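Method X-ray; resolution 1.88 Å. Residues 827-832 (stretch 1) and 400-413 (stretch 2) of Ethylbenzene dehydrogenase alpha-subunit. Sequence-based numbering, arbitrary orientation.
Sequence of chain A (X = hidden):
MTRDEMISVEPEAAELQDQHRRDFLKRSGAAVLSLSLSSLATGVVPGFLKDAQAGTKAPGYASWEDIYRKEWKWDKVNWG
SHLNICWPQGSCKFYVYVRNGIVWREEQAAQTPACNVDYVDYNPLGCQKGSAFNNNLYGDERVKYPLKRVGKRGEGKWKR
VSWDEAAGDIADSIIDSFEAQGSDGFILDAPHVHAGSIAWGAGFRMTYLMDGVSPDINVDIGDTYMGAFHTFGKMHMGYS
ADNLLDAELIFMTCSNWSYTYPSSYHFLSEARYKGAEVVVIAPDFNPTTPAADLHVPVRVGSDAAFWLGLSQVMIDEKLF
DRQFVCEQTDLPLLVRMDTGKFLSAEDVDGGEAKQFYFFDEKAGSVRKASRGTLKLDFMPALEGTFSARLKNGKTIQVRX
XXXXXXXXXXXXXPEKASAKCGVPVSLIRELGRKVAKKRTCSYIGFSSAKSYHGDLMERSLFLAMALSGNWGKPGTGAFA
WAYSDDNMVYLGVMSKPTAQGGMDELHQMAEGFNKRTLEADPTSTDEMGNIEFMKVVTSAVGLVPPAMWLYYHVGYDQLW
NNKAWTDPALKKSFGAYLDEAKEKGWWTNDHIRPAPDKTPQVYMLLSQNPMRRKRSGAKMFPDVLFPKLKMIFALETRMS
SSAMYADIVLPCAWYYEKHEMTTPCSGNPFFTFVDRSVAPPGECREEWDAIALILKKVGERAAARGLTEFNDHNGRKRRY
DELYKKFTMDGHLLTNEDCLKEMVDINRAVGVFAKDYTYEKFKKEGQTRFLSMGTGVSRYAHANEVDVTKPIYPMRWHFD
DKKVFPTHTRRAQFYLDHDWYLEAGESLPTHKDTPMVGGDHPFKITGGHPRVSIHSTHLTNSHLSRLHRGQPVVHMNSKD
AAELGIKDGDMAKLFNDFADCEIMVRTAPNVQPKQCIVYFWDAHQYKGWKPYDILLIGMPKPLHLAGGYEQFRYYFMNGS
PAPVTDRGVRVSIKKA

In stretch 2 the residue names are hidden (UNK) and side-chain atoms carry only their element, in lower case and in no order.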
ATOM      1  N   SER A 827      14.148  -1.162  35.877  1.00 22.11           N
ATOM      2  CA  SER A 827      13.357  -2.111  36.683  1.00 22.91           C
ATOM      3  C   SER A 827      11.869  -1.821  36.622  1.00 22.74           C
ATOM      4  O   SER A 827      11.061  -2.750  36.598  1.00 23.82           O
ATOM      5  CB  SER A 827      13.819  -2.099  38.118  1.00 22.80           C
ATOM      6  OG  SER A 827      13.778  -0.776  38.646  1.00 24.87           O
ATOM      7  N   LEU A 828      11.504  -0.540  36.559  1.00 22.34           N
ATOM      8  CA  LEU A 828      10.134  -0.145  36.255  1.00 23.24           C
ATOM      9  C   LEU A 828      10.050   0.439  34.854  1.00 23.84           C
ATOM     10  O   LEU A 828      11.052   0.939  34.326  1.00 24.94           O
ATOM     11  CB  LEU A 828       9.627   0.900  37.265  1.00 22.92           C
ATOM     12  CG  LEU A 828       9.222   0.435  38.670  1.00 22.64           C
ATOM     13  CD1 LEU A 828       8.935   1.645  39.568  1.00 22.74           C
ATOM     14  CD2 LEU A 828       7.986  -0.534  38.621  1.00 21.55           C
ATOM     15  N   PRO A 829       8.842   0.435  34.269  1.00 22.89           N
ATOM     16  CA  PRO A 829       8.713   1.150  32.995  1.00 23.67           C
ATOM     17  C   PRO A 829       9.115   2.612  33.237  1.00 23.37           C
ATOM     18  O   PRO A 829       8.882   3.155  34.300  1.00 23.54           O
ATOM     19  CB  PRO A 829       7.233   1.030  32.644  1.00 23.74           C
ATOM     20  CG  PRO A 829       6.705  -0.069  33.539  1.00 24.21           C
ATOM     21  CD  PRO A 829       7.550  -0.088  34.751  1.00 23.84           C
ATOM     22  N   THR A 830       9.770   3.202  32.254  1.00 24.11           N
ATOM     23  CA  THR A 830      10.411   4.474  32.429  1.00 23.12           C
ATOM     24  C   THR A 830      10.653   5.030  31.048  1.00 23.38           C
ATOM     25  O   THR A 830      10.673   4.273  30.070  1.00 21.10           O
ATOM     26  CB  THR A 830      11.726   4.348  33.173  1.00 24.59           C
ATOM     27  OG1 THR A 830      12.121   5.658  33.595  1.00 24.40           O
ATOM     28  CG2 THR A 830      12.795   3.720  32.261  1.00 23.67           C
ATOM     29  N   HIS A 831      10.802   6.349  30.977  1.00 22.82           N
ATOM     30  CA  HIS A 831      11.089   7.016  29.714  1.00 21.98           C
ATOM     31  C   HIS A 831      12.612   7.209  29.555  1.00 22.77           C
ATOM     32  O   HIS A 831      13.305   7.712  30.476  1.00 20.16           O
ATOM     33  CB  HIS A 831      10.437   8.390  29.647  1.00 22.65           C
ATOM     34  CG  HIS A 831      10.908   9.180  28.470  1.00 23.07           C
ATOM     35  ND1 HIS A 831      10.817   8.692  27.186  1.00 25.19           N
ATOM     36  CD2 HIS A 831      11.560  10.358  28.382  1.00 23.27           C
ATOM     37  CE1 HIS A 831      11.366   9.558  26.350  1.00 26.18           C
ATOM     38  NE2 HIS A 831      11.810  10.582  27.048  1.00 24.16           N
ATOM     39  N   LYS A 832      13.125   6.734  28.426  1.00 21.35           N
ATOM     40  CA  LYS A 832      14.481   7.051  27.984  1.00 22.35           C
ATOM     41  C   LYS A 832      14.387   7.565  26.592  1.00 22.22           C
ATOM     42  O   LYS A 832      13.736   6.946  25.762  1.00 21.69           O
ATOM     43  CB  LYS A 832      15.392   5.826  27.975  1.00 22.46           C
ATOM     44  CG  LYS A 832      15.793   5.333  29.394  1.00 21.99           C
ATOM     45  CD  LYS A 832      16.753   4.111  29.310  1.00 23.44           C
ATOM     46  CE  LYS A 832      17.277   3.596  30.651  1.00 24.94           C
ATOM     47  NZ  LYS A 832      18.240   2.489  30.386  1.00 23.39           N
ATOM     48  N   UNK A 400       5.389  -2.547  48.251  1.00 22.52           N
ATOM     49  CA  UNK A 400       4.863  -3.119  47.045  1.00 21.42           C
ATOM     50  C   UNK A 400       5.514  -2.447  45.845  1.00 21.94           C
ATOM     51  O   UNK A 400       5.987  -1.311  45.945  1.00 21.31           O
ATOM     52  o   UNK A 400       3.045  -1.507  46.895  1.00 19.32           O
ATOM     53  c   UNK A 400       3.338  -2.902  46.959  1.00 21.54           C
ATOM     54  c   UNK A 400       2.628  -3.524  48.157  1.00 20.03           C
ATOM     55  N   UNK A 401       5.524  -3.146  44.710  1.00 21.39           N
ATOM     56  CA  UNK A 401       5.938  -2.547  43.485  1.00 21.73           C
ATOM     57  C   UNK A 401       5.149  -1.265  43.270  1.00 22.83           C
ATOM     58  O   UNK A 401       5.722  -0.243  42.894  1.00 22.33           O
ATOM     59  c   UNK A 401       6.642  -4.700  42.398  1.00 19.33           C
ATOM     60  c   UNK A 401       5.896  -2.699  40.973  1.00 18.99           C
ATOM     61  c   UNK A 401       5.706  -3.471  42.293  1.00 21.29           C
ATOM     62  N   UNK A 402       3.841  -1.340  43.513  1.00 22.89           N
ATOM     63  CA  UNK A 402       2.951  -0.177  43.405  1.00 23.74           C
ATOM     64  C   UNK A 402       3.454   1.058  44.167  1.00 23.97           C
ATOM     65  O   UNK A 402       3.373   2.189  43.650  1.00 23.27           O
ATOM     66  c   UNK A 402      -0.723   2.480  44.379  1.00 25.82           C
ATOM     67  c   UNK A 402       0.241   1.497  44.627  1.00 26.09           C
ATOM     68  c   UNK A 402      -1.108   1.571  42.207  1.00 26.47           C
ATOM     69  c   UNK A 402      -1.388   2.504  43.185  1.00 25.61           C
ATOM     70  c   UNK A 402       1.545  -0.534  43.905  1.00 23.60           C
ATOM     71  c   UNK A 402      -0.149   0.598  42.452  1.00 25.70           C
ATOM     72  c   UNK A 402       0.521   0.542  43.655  1.00 24.06           C
ATOM     73  N   UNK A 403       3.914   0.835  45.395  1.00 24.74           N
ATOM     74  CA  UNK A 403       4.438   1.919  46.235  1.00 24.57           C
ATOM     75  C   UNK A 403       5.712   2.504  45.619  1.00 24.50           C
ATOM     76  O   UNK A 403       5.898   3.729  45.625  1.00 25.40           O
ATOM     77  c   UNK A 403       5.161   2.539  48.611  1.00 27.55           C
ATOM     78  c   UNK A 403       4.665   1.442  47.667  1.00 25.07           C
ATOM     79  o   UNK A 403       4.554   4.627  49.551  1.00 38.79           O
ATOM     80  c   UNK A 403       4.119   3.592  49.001  1.00 32.85           C
ATOM     81  o   UNK A 403       2.900   3.412  48.794  1.00 33.17           O
ATOM     82  N   UNK A 404       6.566   1.657  45.045  1.00 23.92           N
ATOM     83  CA  UNK A 404       7.714   2.138  44.286  1.00 24.00           C
ATOM     84  C   UNK A 404       7.256   2.933  43.070  1.00 24.26           C
ATOM     85  O   UNK A 404       7.767   4.002  42.757  1.00 23.58           O
ATOM     86  N   UNK A 405       6.286   2.398  42.369  1.00 25.06           N
ATOM     87  CA  UNK A 405       5.766   3.084  41.221  1.00 25.45           C
ATOM     88  C   UNK A 405       5.189   4.452  41.546  1.00 25.57           C
ATOM     89  O   UNK A 405       5.329   5.384  40.726  1.00 23.73           O
ATOM     90  c   UNK A 405       5.240   2.816  38.158  1.00 25.37           C
ATOM     91  c   UNK A 405       4.155   2.718  39.262  1.00 26.56           C
ATOM     92  c   UNK A 405       4.708   2.229  40.576  1.00 25.70           C
ATOM     93  c   UNK A 405       3.051   1.727  38.856  1.00 27.07           C
ATOM     94  N   UNK A 406       4.465   4.558  42.665  1.00 25.12           N
ATOM     95  CA  UNK A 406       3.940   5.853  43.101  1.00 27.09           C
ATOM     96  C   UNK A 406       5.073   6.860  43.200  1.00 26.38           C
ATOM     97  O   UNK A 406       4.930   7.973  42.736  1.00 26.99           O
ATOM     98  n   UNK A 406       0.994   5.904  48.533  1.00 40.35           N
ATOM     99  c   UNK A 406       1.948   5.054  44.472  1.00 29.60           C
ATOM    100  n   UNK A 406       0.662   6.106  46.232  1.00 37.02           N
ATOM    101  n   UNK A 406      -0.325   7.568  47.665  1.00 40.38           N
ATOM    102  c   UNK A 406       1.453   4.943  45.865  1.00 32.43           C
ATOM    103  c   UNK A 406       3.263   5.784  44.473  1.00 26.80           C
ATOM    104  c   UNK A 406       0.447   6.514  47.477  1.00 39.24           C
ATOM    105  N   UNK A 407       6.188   6.470  43.809  1.00 26.67           N
ATOM    106  CA  UNK A 407       7.361   7.350  43.893  1.00 26.61           C
ATOM    107  C   UNK A 407       7.866   7.711  42.484  1.00 25.51           C
ATOM    108  O   UNK A 407       8.108   8.865  42.163  1.00 23.98           O
ATOM    109  c   UNK A 407      10.898   6.576  45.590  1.00 32.46           C
ATOM    110  o   UNK A 407      11.833   5.975  44.979  1.00 40.25           O
ATOM    111  o   UNK A 407      10.818   6.569  46.846  1.00 38.15           O
ATOM    112  c   UNK A 407       9.828   7.357  44.763  1.00 28.86           C
ATOM    113  c   UNK A 407       8.457   6.676  44.743  1.00 27.14           C
ATOM    114  N   UNK A 408       8.035   6.692  41.656  1.00 24.10           N
ATOM    115  CA  UNK A 408       8.656   6.815  40.363  1.00 24.31           C
ATOM    116  C   UNK A 408       7.817   7.743  39.459  1.00 24.25           C
ATOM    117  O   UNK A 408       8.363   8.563  38.720  1.00 23.46           O
ATOM    118  n   UNK A 408      10.433   5.750  37.956  1.00 26.25           N
ATOM    119  c   UNK A 408      10.550   5.547  36.654  1.00 27.39           C
ATOM    120  c   UNK A 408       8.574   4.844  37.265  1.00 24.02           C
ATOM    121  c   UNK A 408       8.744   5.407  39.787  1.00 24.26           C
ATOM    122  n   UNK A 408       9.442   4.982  36.213  1.00 22.07           N
ATOM    123  c   UNK A 408       9.187   5.343  38.362  1.00 26.21           C
ATOM    124  N   UNK A 409       6.496   7.618  39.565  1.00 23.28           N
ATOM    125  CA  UNK A 409       5.595   8.390  38.731  1.00 24.94           C
ATOM    126  C   UNK A 409       5.539   9.853  39.187  1.00 25.53           C
ATOM    127  O   UNK A 409       4.924  10.679  38.496  1.00 27.84           O
ATOM    128  c   UNK A 409       4.178   7.792  38.738  1.00 23.95           C
ATOM    129  c   UNK A 409       4.030   6.493  37.938  1.00 24.54           C
ATOM    130  c   UNK A 409       2.653   5.888  38.150  1.00 24.14           C
ATOM    131  c   UNK A 409       4.310   6.702  36.426  1.00 23.39           C
ATOM    132  N   UNK A 410       6.191  10.200  40.295  1.00 26.43           N
ATOM    133  CA  UNK A 410       6.352  11.627  40.620  1.00 27.07           C
ATOM    134  C   UNK A 410       7.119  12.422  39.535  1.00 27.49           C
ATOM    135  O   UNK A 410       7.010  13.643  39.447  1.00 28.08           O
ATOM    136  c   UNK A 410       5.490  11.127  45.501  1.00 30.22           C
ATOM    137  n   UNK A 410       6.045  11.206  46.891  1.00 27.96           N
ATOM    138  c   UNK A 410       6.018  11.355  43.083  1.00 28.88           C
ATOM    139  c   UNK A 410       6.528  11.588  44.480  1.00 28.27           C
ATOM    140  c   UNK A 410       6.986  11.805  41.990  1.00 27.74           C
ATOM    141  N   UNK A 411       7.888  11.719  38.724  1.00 27.05           N
ATOM    142  CA  UNK A 411       8.629  12.309  37.627  1.00 26.60           C
ATOM    143  C   UNK A 411       7.777  12.346  36.350  1.00 25.81           C
ATOM    144  O   UNK A 411       8.242  12.852  35.336  1.00 25.22           O
ATOM    145  c   UNK A 411       9.962  11.535  37.430  1.00 26.90           C
ATOM    146  o   UNK A 411      11.794  10.857  38.854  1.00 34.41           O
ATOM    147  o   UNK A 411      10.846  12.788  39.306  1.00 31.37           O
ATOM    148  c   UNK A 411      10.945  11.744  38.603  1.00 30.58           C
ATOM    149  N   UNK A 412       6.534  11.843  36.412  1.00 24.41           N
ATOM    150  CA  UNK A 412       5.654  11.704  35.265  1.00 24.40           C
ATOM    151  C   UNK A 412       4.275  12.273  35.591  1.00 23.68           C
ATOM    152  O   UNK A 412       3.267  11.791  35.121  1.00 23.85           O
ATOM    153  c   UNK A 412       6.882   9.697  34.351  1.00 25.42           C
ATOM    154  c   UNK A 412       7.312   9.893  33.037  1.00 25.67           C
ATOM    155  c   UNK A 412       8.995   8.578  34.819  1.00 24.47           C
ATOM    156  c   UNK A 412       8.568   9.474  32.627  1.00 26.63           C
ATOM    157  c   UNK A 412       9.388   8.804  33.511  1.00 24.18           C
ATOM    158  c   UNK A 412       7.745   9.044  35.239  1.00 24.28           C
ATOM    159  o   UNK A 412      10.630   8.400  33.085  1.00 26.06           O
ATOM    160  c   UNK A 412       5.559  10.228  34.803  1.00 24.40           C
ATOM    161  N   UNK A 413       4.233  13.314  36.404  1.00 23.33           N
ATOM    162  CA  UNK A 413       3.008  14.078  36.520  1.00 23.77           C
ATOM    163  C   UNK A 413       2.723  14.587  35.098  1.00 24.16           C
ATOM    164  O   UNK A 413       3.609  14.629  34.248  1.00 23.63           O
ATOM    165  c   UNK A 413       3.607  14.728  38.903  1.00 24.49           C
ATOM    166  o   UNK A 413       4.173  16.155  36.967  1.00 23.10           O
ATOM    167  c   UNK A 413       3.178  15.253  37.496  1.00 23.45           C
TER
HETATM  168  O   HOH W   1      12.171   8.321  35.176  1.00 32.94           O

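Position 400 carries a carbon bearing one oxygen and one carbon, well away from stretch 1. The beta-branched hydroxyl makes it threonine, T400, and its OG1 accepts from the backbone N of position 403 at 2.9 Å, capping the helix that follows.

Position 401 has three side-chain carbons, one carrying the other two, which is valine. A methyl of V401, CG1, lies 3.8 Å from L828 CD2, an apolar contact. At 402 one carbon leads to a ring of six carbons with no heteroatom; this is phenylalanine, and F402 points away from stretch 1.

Position 403 shows three carbons, the third carrying two oxygens, and touches nothing on stretch 1. A carboxylate at that chain length is glutamate, E403. Position 404 has no side-chain atoms and is therefore glycine. A CB on G404 would point toward stretch 1; the backbone itself is approached there, with L828 CD1 4.1 Å from G404 C.

Position 405 has four carbons forked at the second, which is leucine. L405 sets its CB sideways, but the end of the side chain comes nearer, and its CD1 is 4.1 Å from L828 CD1; the same leucine methyl, L828 CD1, is 3.9 Å from L405 CA.

At 406, three carbons, a nitrogen and a carbon with two further nitrogens spell a guanidinium, hence arginine. R406 points away from stretch 1 and spends its charge within the helix, where R406 NH1 forms a salt bridge with E403 OE1 at 3.1 Å. Position 407 again has three carbons ending in two oxygens: glutamate, E407, exposed and out of contact with stretch 1.

Position 408 carries one carbon and then a five-membered ring of three carbons and two nitrogens, with one ring nitrogen 2.7 Å from P829 O. The ring is that of histidine. H408 NE2 donates to P829 O over this 2.7 Å, while L828 CB covers one ring face and T830 OG1 lies at the edge, 3.4 Å from H408 CE1.

Position 409, four carbons forked at the second, is leucine; L409 makes no contact with stretch 1. Position 410 has four carbons in a row ending in nitrogen and is lysine; position 411 has two carbons, the second carrying two oxygens, and is aspartate. K410 and D411 are exposed and do not touch stretch 1.

At 412 a six-carbon ring bears an oxygen that lies 2.9 Å from H831 N, so the residue is tyrosine. Y412 OH accepts from H831 N at that distance, at a nearly straight 163°. Position 413 repeats the carbon with one oxygen and one carbon: threonine, T413, whose side chain caps a backbone N just beyond the stretch.

The contact thus combines a greasy anchor with polar fastening. L828 settles against V401, G404, L405 and H408, while H408 and Y412 reach the backbone of stretch 1 at P829 O and H831 N. Water 1 joins Y412 OH (2.6 Å) to T830 OG1 (3.1 Å).

Stretch 2, residues 400-413: TVFEGLREHLKDYT
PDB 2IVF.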